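Local coordinates for cytochrome C-type biogenesis protein ccmF (Thermus thermophilus, PDB 6ZMQ), which probably acts as the membrane-bound heme lyase of cytochrome c maturation, binding heme b and taking part in its attachment to apocytochrome c, at residues A87-A90 and R91-T95; Q48-G51 and R52-R55; P424-P427 and W428-R432; T223-W226 and T227-A230. All coordinates share one frame; numbering follows the deposited sequence.

Contact 1. Residues A87-A90 and R91-T95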
loop_
_atom_site.group_PDB
_atom_site.type_symbol
_atom_site.label_atom_id
_atom_site.label_comp_id
_atom_site.label_asym_id
_atom_site.label_seq_id
_atom_site.Cartn_x
_atom_site.Cartn_y
_atom_site.Cartn_z
ATOM N N ALA A 87 29.452 6.191 -1.683
ATOM C CA ALA A 87 29.149 5.003 -2.479
ATOM C C ALA A 87 27.724 5.039 -3.021
ATOM O O ALA A 87 27.472 4.619 -4.159
ATOM C CB ALA A 87 29.376 3.740 -1.647
ATOM N N TYR A 88 26.781 5.536 -2.209
ATOM C CA TYR A 88 25.365 5.550 -2.575
ATOM C C TYR A 88 25.094 6.488 -3.749
ATOM O O TYR A 88 24.321 6.154 -4.654
ATOM C CB TYR A 88 24.540 5.947 -1.352
ATOM C CG TYR A 88 23.039 5.890 -1.525
ATOM C CD1 TYR A 88 22.407 4.709 -1.902
ATOM C CD2 TYR A 88 22.249 7.011 -1.278
ATOM C CE1 TYR A 88 21.034 4.652 -2.037
ATOM C CE2 TYR A 88 20.871 6.962 -1.425
ATOM C CZ TYR A 88 20.273 5.778 -1.805
ATOM O OH TYR A 88 18.909 5.714 -1.947
ATOM N N VAL A 89 25.753 7.648 -3.776
ATOM C CA VAL A 89 25.524 8.596 -4.864
ATOM C C VAL A 89 26.304 8.190 -6.118
ATOM O O VAL A 89 25.798 8.325 -7.234
ATOM C CB VAL A 89 25.829 10.038 -4.394
ATOM C CG1 VAL A 89 27.212 10.156 -3.819
ATOM C CG2 VAL A 89 25.599 11.080 -5.505
ATOM N N ALA A 90 27.518 7.642 -5.961
ATOM C CA ALA A 90 28.297 7.180 -7.112
ATOM C C ALA A 90 27.642 5.975 -7.778
ATOM O O ALA A 90 27.775 5.770 -8.991
ATOM C CB ALA A 90 29.729 6.847 -6.690
ATOM N N ARG A 91 26.940 5.153 -6.992
ATOM C CA ARG A 91 26.177 4.057 -7.578
ATOM C C ARG A 91 24.771 4.486 -7.999
ATOM O O ARG A 91 24.112 3.762 -8.755
ATOM C CB ARG A 91 26.136 2.874 -6.610
ATOM C CG ARG A 91 27.220 1.851 -6.937
ATOM C CD ARG A 91 27.035 0.506 -6.217
ATOM N NE ARG A 91 26.955 0.544 -4.751
ATOM C CZ ARG A 91 27.931 0.892 -3.910
ATOM N NH1 ARG A 91 29.149 1.208 -4.339
ATOM N NH2 ARG A 91 27.698 0.871 -2.606
ATOM N N ASN A 92 24.278 5.627 -7.515
ATOM C CA ASN A 92 22.962 6.116 -7.911
ATOM C C ASN A 92 22.988 7.483 -8.587
ATOM O O ASN A 92 21.951 8.155 -8.653
ATOM C CB ASN A 92 22.023 6.111 -6.709
ATOM C CG ASN A 92 21.497 4.724 -6.408
ATOM O OD1 ASN A 92 20.926 4.064 -7.277
ATOM N ND2 ASN A 92 21.737 4.249 -5.195
ATOM N N HIS A 93 24.144 7.918 -9.077
ATOM C CA HIS A 93 24.217 8.870 -10.177
ATOM C C HIS A 93 24.792 8.210 -11.418
ATOM O O HIS A 93 25.477 8.860 -12.211
ATOM C CB HIS A 93 24.995 10.121 -9.768
ATOM C CG HIS A 93 24.121 11.248 -9.326
ATOM N ND1 HIS A 93 24.170 12.495 -9.907
ATOM C CD2 HIS A 93 23.084 11.279 -8.456
ATOM C CE1 HIS A 93 23.256 13.271 -9.354
ATOM N NE2 HIS A 93 22.582 12.558 -8.470
ATOM N N SER A 94 24.581 6.905 -11.557
ATOM C CA SER A 94 24.559 6.247 -12.854
ATOM C C SER A 94 23.165 6.267 -13.485
ATOM O O SER A 94 22.933 5.554 -14.461
ATOM C CB SER A 94 25.080 4.813 -12.725
ATOM O OG SER A 94 26.429 4.813 -12.288
ATOM N N THR A 95 22.234 7.025 -12.903
ATOM C CA THR A 95 20.982 7.468 -13.518
ATOM C C THR A 95 20.755 8.936 -13.170
ATOM O O THR A 95 19.760 9.300 -12.534
ATOM C CB THR A 95 19.791 6.614 -13.090
ATOM O OG1 THR A 95 20.140 5.227 -13.156
ATOM C CG2 THR A 95 18.632 6.873 -14.043
#
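The C-terminal turn of the short helix 87-92 is where Ala87, Tyr88 and Val89 meet Arg91, Asn92 and His93, and the hydrogen bonds record how that turn decays. Arg91 N to Ala87 O is a sound helical bond (2.9 Å, 148° at the hydrogen). One residue on, Asn92 N reaches Tyr88 O and Val89 O only weakly, and His93 N bonds Val89 O weakly too. The Asn92 amide supplements this: ND2 makes a further weak bond to Tyr88 O (3.3 Å) while lying 3.3 Å from Tyr88 CE1, the ring and amide planes 74° apart. Arg91 bends at chi3 (-56°) and folds back, setting its guanidinium face 3.7 Å from Ala87 O and NH2 3.5 Å from Ala87 CB. Val89 CG2 meets His93 CD2 at 3.9 Å, and both residues also lie against Leu79 of helix 61-81. With His93 cut back to an alanine, Val89 CG2 and Leu79 would probably lose their aromatic neighbour, and the ring contact with His82 would go. Tyr88 O and Val89 O at this fraying end thus each take two weak donors, the Asn92 side chain supplying one of those at Tyr88 O.

Contact 2. Residues Q48-G51 and R52-R55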
loop_
_atom_site.group_PDB
_atom_site.type_symbol
_atom_site.label_atom_id
_atom_site.label_comp_id
_atom_site.label_asym_id
_atom_site.label_seq_id
_atom_site.Cartn_x
_atom_site.Cartn_y
_atom_site.Cartn_z
ATOM N N GLN A 48 10.230 3.284 37.277
ATOM C CA GLN A 48 10.216 3.901 38.600
ATOM C C GLN A 48 9.264 5.085 38.733
ATOM O O GLN A 48 9.147 5.637 39.833
ATOM C CB GLN A 48 11.636 4.294 39.020
ATOM C CG GLN A 48 12.265 3.232 39.915
ATOM C CD GLN A 48 13.678 2.866 39.533
ATOM O OE1 GLN A 48 14.296 3.519 38.699
ATOM N NE2 GLN A 48 14.207 1.825 40.169
ATOM N N GLY A 49 8.576 5.471 37.661
ATOM C CA GLY A 49 7.441 6.374 37.769
ATOM C C GLY A 49 7.758 7.823 38.055
ATOM O O GLY A 49 6.965 8.500 38.716
ATOM N N ASP A 50 8.886 8.326 37.570
ATOM C CA ASP A 50 9.275 9.702 37.842
ATOM C C ASP A 50 8.901 10.600 36.670
ATOM O O ASP A 50 9.039 10.213 35.505
ATOM C CB ASP A 50 10.775 9.788 38.113
ATOM C CG ASP A 50 11.125 10.902 39.070
ATOM O OD1 ASP A 50 10.374 11.898 39.125
ATOM O OD2 ASP A 50 12.132 10.763 39.795
ATOM N N GLY A 51 8.454 11.814 36.983
ATOM C CA GLY A 51 7.974 12.724 35.959
ATOM C C GLY A 51 9.085 13.385 35.175
ATOM O O GLY A 51 8.907 13.717 34.000
ATOM N N ARG A 52 10.264 13.519 35.797
ATOM C CA ARG A 52 11.424 14.151 35.162
ATOM C C ARG A 52 12.059 13.320 34.049
ATOM O O ARG A 52 13.036 13.773 33.446
ATOM C CB ARG A 52 12.476 14.507 36.218
ATOM C CG ARG A 52 11.955 15.471 37.263
ATOM C CD ARG A 52 12.301 15.139 38.693
ATOM N NE ARG A 52 11.949 16.285 39.522
ATOM C CZ ARG A 52 11.499 16.212 40.768
ATOM N NH1 ARG A 52 11.074 17.307 41.383
ATOM N NH2 ARG A 52 11.380 15.033 41.361
ATOM N N PHE A 53 11.558 12.117 33.783
ATOM C CA PHE A 53 12.014 11.278 32.684
ATOM C C PHE A 53 10.991 11.168 31.561
ATOM O O PHE A 53 11.367 11.036 30.391
ATOM C CB PHE A 53 12.383 9.899 33.229
ATOM C CG PHE A 53 13.440 9.953 34.297
ATOM C CD1 PHE A 53 14.515 10.831 34.182
ATOM C CD2 PHE A 53 13.371 9.120 35.402
ATOM C CE1 PHE A 53 15.492 10.895 35.166
ATOM C CE2 PHE A 53 14.347 9.176 36.393
ATOM C CZ PHE A 53 15.410 10.063 36.271
ATOM N N LEU A 54 9.697 11.240 31.890
ATOM C CA LEU A 54 8.690 11.477 30.863
ATOM C C LEU A 54 8.776 12.900 30.323
ATOM O O LEU A 54 8.346 13.140 29.193
ATOM C CB LEU A 54 7.288 11.165 31.414
ATOM C CG LEU A 54 5.996 11.134 30.565
ATOM C CD1 LEU A 54 5.263 12.479 30.498
ATOM C CD2 LEU A 54 6.219 10.567 29.162
ATOM N N ARG A 55 9.332 13.849 31.093
ATOM C CA ARG A 55 9.726 15.110 30.469
ATOM C C ARG A 55 10.924 14.930 29.547
ATOM O O ARG A 55 10.984 15.577 28.504
ATOM C CB ARG A 55 10.044 16.211 31.492
ATOM C CG ARG A 55 8.934 16.575 32.453
ATOM C CD ARG A 55 9.442 17.371 33.662
ATOM N NE ARG A 55 10.382 18.437 33.307
ATOM C CZ ARG A 55 11.584 18.592 33.855
ATOM N NH1 ARG A 55 11.992 17.759 34.797
ATOM N NH2 ARG A 55 12.374 19.588 33.477
#
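Gly51 O accepts the backbone N-H of Arg55 in a sound helical bond, 2.9 Å long with 154° at the hydrogen. The aliphatic part of Arg55 follows the same carbonyl, with CG 3.2 Å from Gly51 O, before the chain bends at chi3 and brings its guanidinium edge to Arg52 CG. Asp50 OD1 is held much less firmly. It takes a weak bond from Gly51 N (2.9 Å), and its salt bridge to Arg52 NH2 is long, at 4.0 Å. Arg52 CD lies 3.8 Å from the same OD1; the two side chains cross at a slant, and the carboxylate and guanidinium planes stand 72° apart, far from a flat two-pronged pairing. These residues form the tight surface turn that joins helix 20-47 to the short helix 51-57. Gly49 is the first residue to leave the earlier helix; its positive phi is a conformation that favours glycine. Phe53 ties the turn back to what precedes it: with CG anti to the carbonyl carbon (chi1 -58°), the ring puts CD2 3.8 Å from Asp50 CB. The same ring touches Leu41, Leu44 and Ala45 of helix 20-47, and Leu54 also leans on Ala45. Asp50 and Arg52 both touch a crystal neighbour, and the conformation of this polar pair may therefore partly reflect the lattice.

Contact 3. Residues P424-P427 and W428-R432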
loop_
_atom_site.group_PDB
_atom_site.type_symbol
_atom_site.label_atom_id
_atom_site.label_comp_id
_atom_site.label_asym_id
_atom_site.label_seq_id
_atom_site.Cartn_x
_atom_site.Cartn_y
_atom_site.Cartn_z
ATOM N N PRO A 424 -23.891 -3.349 7.569
ATOM C CA PRO A 424 -24.443 -2.079 8.078
ATOM C C PRO A 424 -25.968 -1.934 8.048
ATOM O O PRO A 424 -26.500 -0.982 8.628
ATOM C CB PRO A 424 -23.784 -1.037 7.157
ATOM C CG PRO A 424 -23.116 -1.869 6.047
ATOM C CD PRO A 424 -22.689 -3.074 6.774
ATOM N N LEU A 425 -26.687 -2.860 7.409
ATOM C CA LEU A 425 -28.143 -2.889 7.435
ATOM C C LEU A 425 -28.685 -3.729 8.578
ATOM O O LEU A 425 -29.899 -3.957 8.648
ATOM C CB LEU A 425 -28.689 -3.423 6.110
ATOM C CG LEU A 425 -28.828 -2.460 4.934
ATOM C CD1 LEU A 425 -29.646 -3.114 3.835
ATOM C CD2 LEU A 425 -29.522 -1.185 5.393
ATOM N N LEU A 426 -27.816 -4.179 9.479
ATOM C CA LEU A 426 -28.148 -4.895 10.690
ATOM C C LEU A 426 -28.027 -3.970 11.896
ATOM O O LEU A 426 -27.149 -3.100 11.936
ATOM C CB LEU A 426 -27.220 -6.102 10.888
ATOM C CG LEU A 426 -27.311 -7.250 9.878
ATOM C CD1 LEU A 426 -26.244 -8.293 10.150
ATOM C CD2 LEU A 426 -28.686 -7.891 9.930
ATOM N N PRO A 427 -28.901 -4.118 12.884
ATOM C CA PRO A 427 -28.759 -3.346 14.118
ATOM C C PRO A 427 -27.693 -3.939 15.031
ATOM O O PRO A 427 -27.269 -5.086 14.881
ATOM C CB PRO A 427 -30.153 -3.447 14.748
ATOM C CG PRO A 427 -30.616 -4.795 14.315
ATOM C CD PRO A 427 -30.148 -4.906 12.883
ATOM N N TRP A 428 -27.252 -3.115 15.980
ATOM C CA TRP A 428 -26.229 -3.525 16.934
ATOM C C TRP A 428 -26.789 -4.519 17.955
ATOM O O TRP A 428 -27.911 -4.344 18.448
ATOM C CB TRP A 428 -25.686 -2.308 17.679
ATOM C CG TRP A 428 -24.881 -1.268 16.906
ATOM C CD1 TRP A 428 -25.229 0.037 16.699
ATOM C CD2 TRP A 428 -23.572 -1.421 16.328
ATOM N NE1 TRP A 428 -24.239 0.691 16.000
ATOM C CE2 TRP A 428 -23.213 -0.181 15.761
ATOM C CE3 TRP A 428 -22.688 -2.489 16.213
ATOM C CZ2 TRP A 428 -22.000 0.016 15.095
ATOM C CZ3 TRP A 428 -21.478 -2.290 15.552
ATOM C CH2 TRP A 428 -21.147 -1.048 15.008
ATOM N N ARG A 429 -25.969 -5.540 18.271
ATOM C CA ARG A 429 -26.170 -6.645 19.245
ATOM C C ARG A 429 -27.596 -7.206 19.288
ATOM O O ARG A 429 -28.294 -7.142 20.302
ATOM C CB ARG A 429 -25.699 -6.296 20.663
ATOM C CG ARG A 429 -25.177 -7.586 21.346
ATOM C CD ARG A 429 -24.046 -7.469 22.357
ATOM N NE ARG A 429 -23.920 -8.748 23.063
ATOM C CZ ARG A 429 -23.202 -8.958 24.163
ATOM N NH1 ARG A 429 -22.531 -7.966 24.727
ATOM N NH2 ARG A 429 -23.164 -10.170 24.704
ATOM N N ARG A 430 -28.016 -7.770 18.164
ATOM C CA ARG A 430 -29.321 -8.408 18.057
ATOM C C ARG A 430 -29.205 -9.911 18.317
ATOM O O ARG A 430 -28.191 -10.537 17.992
ATOM C CB ARG A 430 -29.888 -8.156 16.664
ATOM C CG ARG A 430 -31.316 -8.589 16.402
ATOM C CD ARG A 430 -31.735 -8.302 14.967
ATOM N NE ARG A 430 -31.243 -9.339 14.055
ATOM C CZ ARG A 430 -30.111 -9.283 13.350
ATOM N NH1 ARG A 430 -29.331 -8.211 13.384
ATOM N NH2 ARG A 430 -29.768 -10.303 12.577
ATOM N N ALA A 431 -30.258 -10.486 18.913
ATOM C CA ALA A 431 -30.313 -11.928 19.161
ATOM C C ALA A 431 -30.378 -12.726 17.860
ATOM O O ALA A 431 -29.526 -13.582 17.600
ATOM C CB ALA A 431 -31.510 -12.261 20.054
ATOM N N ARG A 432 -31.386 -12.465 17.028
ATOM C CA ARG A 432 -31.533 -13.227 15.794
ATOM C C ARG A 432 -32.236 -12.384 14.741
ATOM O O ARG A 432 -32.981 -11.455 15.062
ATOM C CB ARG A 432 -32.321 -14.525 16.002
ATOM C CG ARG A 432 -31.788 -15.693 15.181
ATOM C CD ARG A 432 -32.800 -16.811 15.099
ATOM N NE ARG A 432 -34.062 -16.291 14.585
ATOM C CZ ARG A 432 -35.090 -17.042 14.208
ATOM N NH1 ARG A 432 -35.019 -18.361 14.292
ATOM N NH2 ARG A 432 -36.191 -16.467 13.747
#
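Arg430 leaves its backbone extended, with CG anti to the backbone N (chi1 -173°), and then bends at chi3 (81°), which brings the guanidinium back against Leu426 and Pro427. Leu426 has CG anti to its carbonyl carbon (chi1 -66°) and offers its CD2 methyl to the arginine, the two side chains crossing at about a right angle. NH1 does most of the touching, 3.4 Å from Pro427 CD and 3.5 Å from Leu426 CD2. NH2 is 3.7 Å from that same methyl, and further back along the chain Arg430 CD lies 3.7 Å from Pro427 CG. The contact is therefore van der Waals in kind, and the polar bonds of the guanidinium go to other residues, both of them weak: NE to Arg432 O (2.9 Å), within its own segment, and NH2 to Leu360 O. Replacing Arg430 by a leucine is likely to leave Arg432 O and Leu360 O without the N-H groups that now reach them and the Leu426 methyl less covered. The segment belongs to the irregular loop between helices 402-422 and 439-454. Leu426 rests on Ala365 of helix 362-384, and Leu425 touches Leu478 and Leu479 of helix 460-484. Trp428 makes a cation-pi contact with Arg362 and packs on Thr283 and Arg284 at the end of helix 266-284, its side chain about 6 Å from the heme.

Contact 4. Residues T223-W226 and T227-A230. With PTY (phosphatidylethanolamine), chain F.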
loop_
_atom_site.group_PDB
_atom_site.type_symbol
_atom_site.label_atom_id
_atom_site.label_comp_id
_atom_site.label_asym_id
_atom_site.label_seq_id
_atom_site.Cartn_x
_atom_site.Cartn_y
_atom_site.Cartn_z
ATOM N N THR A 223 -6.492 6.974 18.839
ATOM C CA THR A 223 -5.476 6.769 17.807
ATOM C C THR A 223 -6.088 6.598 16.418
ATOM O O THR A 223 -5.351 6.382 15.442
ATOM C CB THR A 223 -4.585 5.567 18.149
ATOM O OG1 THR A 223 -3.400 5.632 17.361
ATOM C CG2 THR A 223 -5.263 4.241 17.851
ATOM N N ARG A 224 -7.402 6.835 16.305
ATOM C CA ARG A 224 -8.240 6.377 15.194
ATOM C C ARG A 224 -7.837 6.982 13.849
ATOM O O ARG A 224 -7.912 6.305 12.810
ATOM C CB ARG A 224 -9.699 6.689 15.569
ATOM C CG ARG A 224 -10.745 6.705 14.467
ATOM C CD ARG A 224 -11.124 8.120 13.977
ATOM N NE ARG A 224 -12.343 8.197 13.161
ATOM C CZ ARG A 224 -12.552 7.632 11.969
ATOM N NH1 ARG A 224 -13.759 7.695 11.428
ATOM N NH2 ARG A 224 -11.590 6.998 11.304
ATOM N N TRP A 225 -7.335 8.216 13.857
ATOM C CA TRP A 225 -7.069 8.898 12.596
ATOM C C TRP A 225 -5.768 8.408 11.971
ATOM O O TRP A 225 -5.644 8.370 10.742
ATOM C CB TRP A 225 -7.076 10.412 12.820
ATOM C CG TRP A 225 -8.491 10.985 13.022
ATOM C CD1 TRP A 225 -8.898 11.751 14.076
ATOM C CD2 TRP A 225 -9.648 10.857 12.162
ATOM N NE1 TRP A 225 -10.223 12.085 13.949
ATOM C CE2 TRP A 225 -10.706 11.558 12.781
ATOM C CE3 TRP A 225 -9.896 10.218 10.939
ATOM C CZ2 TRP A 225 -11.979 11.636 12.221
ATOM C CZ3 TRP A 225 -11.161 10.306 10.388
ATOM C CH2 TRP A 225 -12.184 11.001 11.030
ATOM N N TRP A 226 -4.802 7.993 12.802
ATOM C CA TRP A 226 -3.594 7.352 12.286
ATOM C C TRP A 226 -3.907 5.992 11.686
ATOM O O TRP A 226 -3.283 5.590 10.702
ATOM C CB TRP A 226 -2.545 7.171 13.382
ATOM C CG TRP A 226 -1.847 8.402 13.776
ATOM C CD1 TRP A 226 -0.717 8.922 13.224
ATOM C CD2 TRP A 226 -2.193 9.255 14.867
ATOM N NE1 TRP A 226 -0.341 10.062 13.896
ATOM C CE2 TRP A 226 -1.238 10.292 14.905
ATOM C CE3 TRP A 226 -3.234 9.256 15.803
ATOM C CZ2 TRP A 226 -1.292 11.320 15.844
ATOM C CZ3 TRP A 226 -3.285 10.279 16.737
ATOM C CH2 TRP A 226 -2.321 11.295 16.751
ATOM N N THR A 227 -4.875 5.274 12.267
ATOM C CA THR A 227 -5.306 3.998 11.705
ATOM C C THR A 227 -5.967 4.182 10.344
ATOM O O THR A 227 -5.609 3.487 9.380
ATOM C CB THR A 227 -6.265 3.297 12.670
ATOM O OG1 THR A 227 -7.532 3.971 12.671
ATOM C CG2 THR A 227 -5.697 3.322 14.077
ATOM N N LEU A 228 -6.881 5.163 10.226
ATOM C CA LEU A 228 -7.530 5.417 8.936
ATOM C C LEU A 228 -6.546 5.958 7.899
ATOM O O LEU A 228 -6.521 5.468 6.766
ATOM C CB LEU A 228 -8.702 6.390 9.089
ATOM C CG LEU A 228 -9.311 6.805 7.732
ATOM C CD1 LEU A 228 -10.007 5.656 6.976
ATOM C CD2 LEU A 228 -10.171 8.024 7.813
ATOM N N ILE A 229 -5.691 6.911 8.289
ATOM C CA ILE A 229 -4.733 7.529 7.375
ATOM C C ILE A 229 -3.648 6.535 6.953
ATOM O O ILE A 229 -3.234 6.516 5.787
ATOM C CB ILE A 229 -4.179 8.814 8.033
ATOM C CG1 ILE A 229 -5.105 10.001 7.713
ATOM C CG2 ILE A 229 -2.710 9.089 7.716
ATOM C CD1 ILE A 229 -4.902 11.254 8.555
ATOM N N ALA A 230 -3.244 5.638 7.858
ATOM C CA ALA A 230 -2.295 4.574 7.534
ATOM C C ALA A 230 -2.884 3.591 6.542
ATOM O O ALA A 230 -2.208 3.174 5.590
ATOM C CB ALA A 230 -1.912 3.812 8.799
HETATM C C1 PTY F . -2.737 12.618 12.616
HETATM C C2 PTY F . -8.237 10.957 17.449
HETATM C C3 PTY F . -7.354 12.206 17.462
HETATM O O4 PTY F . -1.539 12.586 11.897
HETATM C C5 PTY F . -4.252 14.151 13.944
HETATM C C6 PTY F . -2.976 14.046 13.097
HETATM O O7 PTY F . -3.122 14.841 11.951
HETATM C C8 PTY F . -2.413 16.051 11.900
HETATM O O10 PTY F . -2.401 16.785 12.832
HETATM C C11 PTY F . -1.658 16.430 10.620
HETATM C C12 PTY F . -0.749 17.633 10.878
HETATM C C13 PTY F . 0.053 18.021 9.632
HETATM C C14 PTY F . -0.882 18.440 8.495
HETATM C C15 PTY F . -0.107 19.198 7.416
HETATM C C16 PTY F . -0.851 19.042 6.090
HETATM C C17 PTY F . 0.108 19.162 4.902
HETATM C C18 PTY F . 0.362 17.833 4.169
HETATM C C19 PTY F . -0.847 16.893 4.131
HETATM C C20 PTY F . -0.966 16.204 2.767
HETATM C C21 PTY F . 0.164 15.192 2.546
HETATM C C22 PTY F . -0.011 14.537 1.170
HETATM C C23 PTY F . 0.626 13.145 1.107
HETATM C C24 PTY F . 1.900 13.201 0.255
HETATM C C25 PTY F . 1.919 12.052 -0.758
HETATM C C26 PTY F . 3.050 12.246 -1.770
HETATM C C27 PTY F . 2.701 11.535 -3.076
HETATM C C28 PTY F . 3.393 12.262 -4.227
HETATM C C29 PTY F . 2.537 12.192 -5.488
HETATM C C30 PTY F . -1.504 11.694 10.819
HETATM C C31 PTY F . -0.356 11.750 9.808
HETATM O O30 PTY F . -2.357 10.878 10.693
HETATM C C32 PTY F . -0.165 13.126 9.170
HETATM C C33 PTY F . 0.860 12.998 8.040
HETATM C C34 PTY F . 0.367 13.724 6.788
HETATM C C35 PTY F . 0.917 13.003 5.558
HETATM C C36 PTY F . 2.439 13.166 5.519
HETATM C C37 PTY F . 2.940 13.182 4.069
HETATM C C38 PTY F . 4.461 13.359 4.010
HETATM C C39 PTY F . 4.985 13.289 2.575
HETATM C C40 PTY F . 6.137 14.277 2.397
HETATM C C41 PTY F . 6.562 14.350 0.930
HETATM C C42 PTY F . 5.739 15.428 0.231
HETATM C C43 PTY F . 6.678 16.535 -0.245
HETATM C C44 PTY F . 6.020 17.234 -1.431
HETATM P P1 PTY F . -5.403 13.437 16.203
HETATM O O11 PTY F . -6.552 12.258 16.312
HETATM O O12 PTY F . -4.637 13.475 17.504
HETATM O O13 PTY F . -6.089 14.773 16.039
HETATM O O14 PTY F . -4.375 13.152 14.929
HETATM N N1 PTY F . -9.257 11.085 18.475
#
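Regular bonds between residues four apart define the backbone here, Leu228 N to Arg224 O (3.0 Å, 161° at the hydrogen) being followed by Ile229 N to Trp225 O and Ala230 N to Trp226 O. This is the first turn of helix 224-247, buried between the heme and lipid pockets; Thr223 occupies the N-cap position, though its side chain makes no capping bond. A bond from Thr227 OG1 to Arg224 O is also indicated, but the atoms are modelled so close that it is doubtful. Arg224 bends at chi2 (-100°), which lays CD over the centre of the Trp225 ring and the guanidinium beyond it, above the rim, with CZ3 3.4 Å from the guanidinium plane. NH2 passes Leu228 CB at 3.7 Å and hydrogen-bonds heme O2D, a propionate oxygen that would help balance the nearby charge of Arg502. Leu228 CD2 meets the edge of the Trp225 ring, 3.6 Å from CZ3, and both side chains also touch Ile644. Elsewhere on that edge, Trp225 CD1 comes within 3.3 Å of O11 of a phosphatidylethanolamine. Trp226, backed by Val202 and Pro203 of helix 185-213, lays one face against the same lipid, with C1 offset toward the rim and 3.5 Å above the ring plane. Beside it the tip of Ile229 reaches the lipid's ester carbonyl, CD1 lying 3.3 Å from O30.

Overall arrangement
The four contacts are separate places along one chain, with no atoms touching between any two. Contact 4 is the buried one, about 14 Å between its centre and that of the chain, and combines an intact helical turn with heme and lipid. Contact 1 is partly buried and shows a helix ending rather than beginning; contacts 2 and 3 lie at the surface, where charged side chains carry much of the contact. In contact 2 Arg52 bridges loosely to an acid; in contact 3 Arg430 lies against apolar carbons. Contacts 3 and 4 both approach the heme, with centres about 26 Å apart, and helix 266-284 touches each. Contacts 1 and 3 fall on opposite sides of the chain's centre.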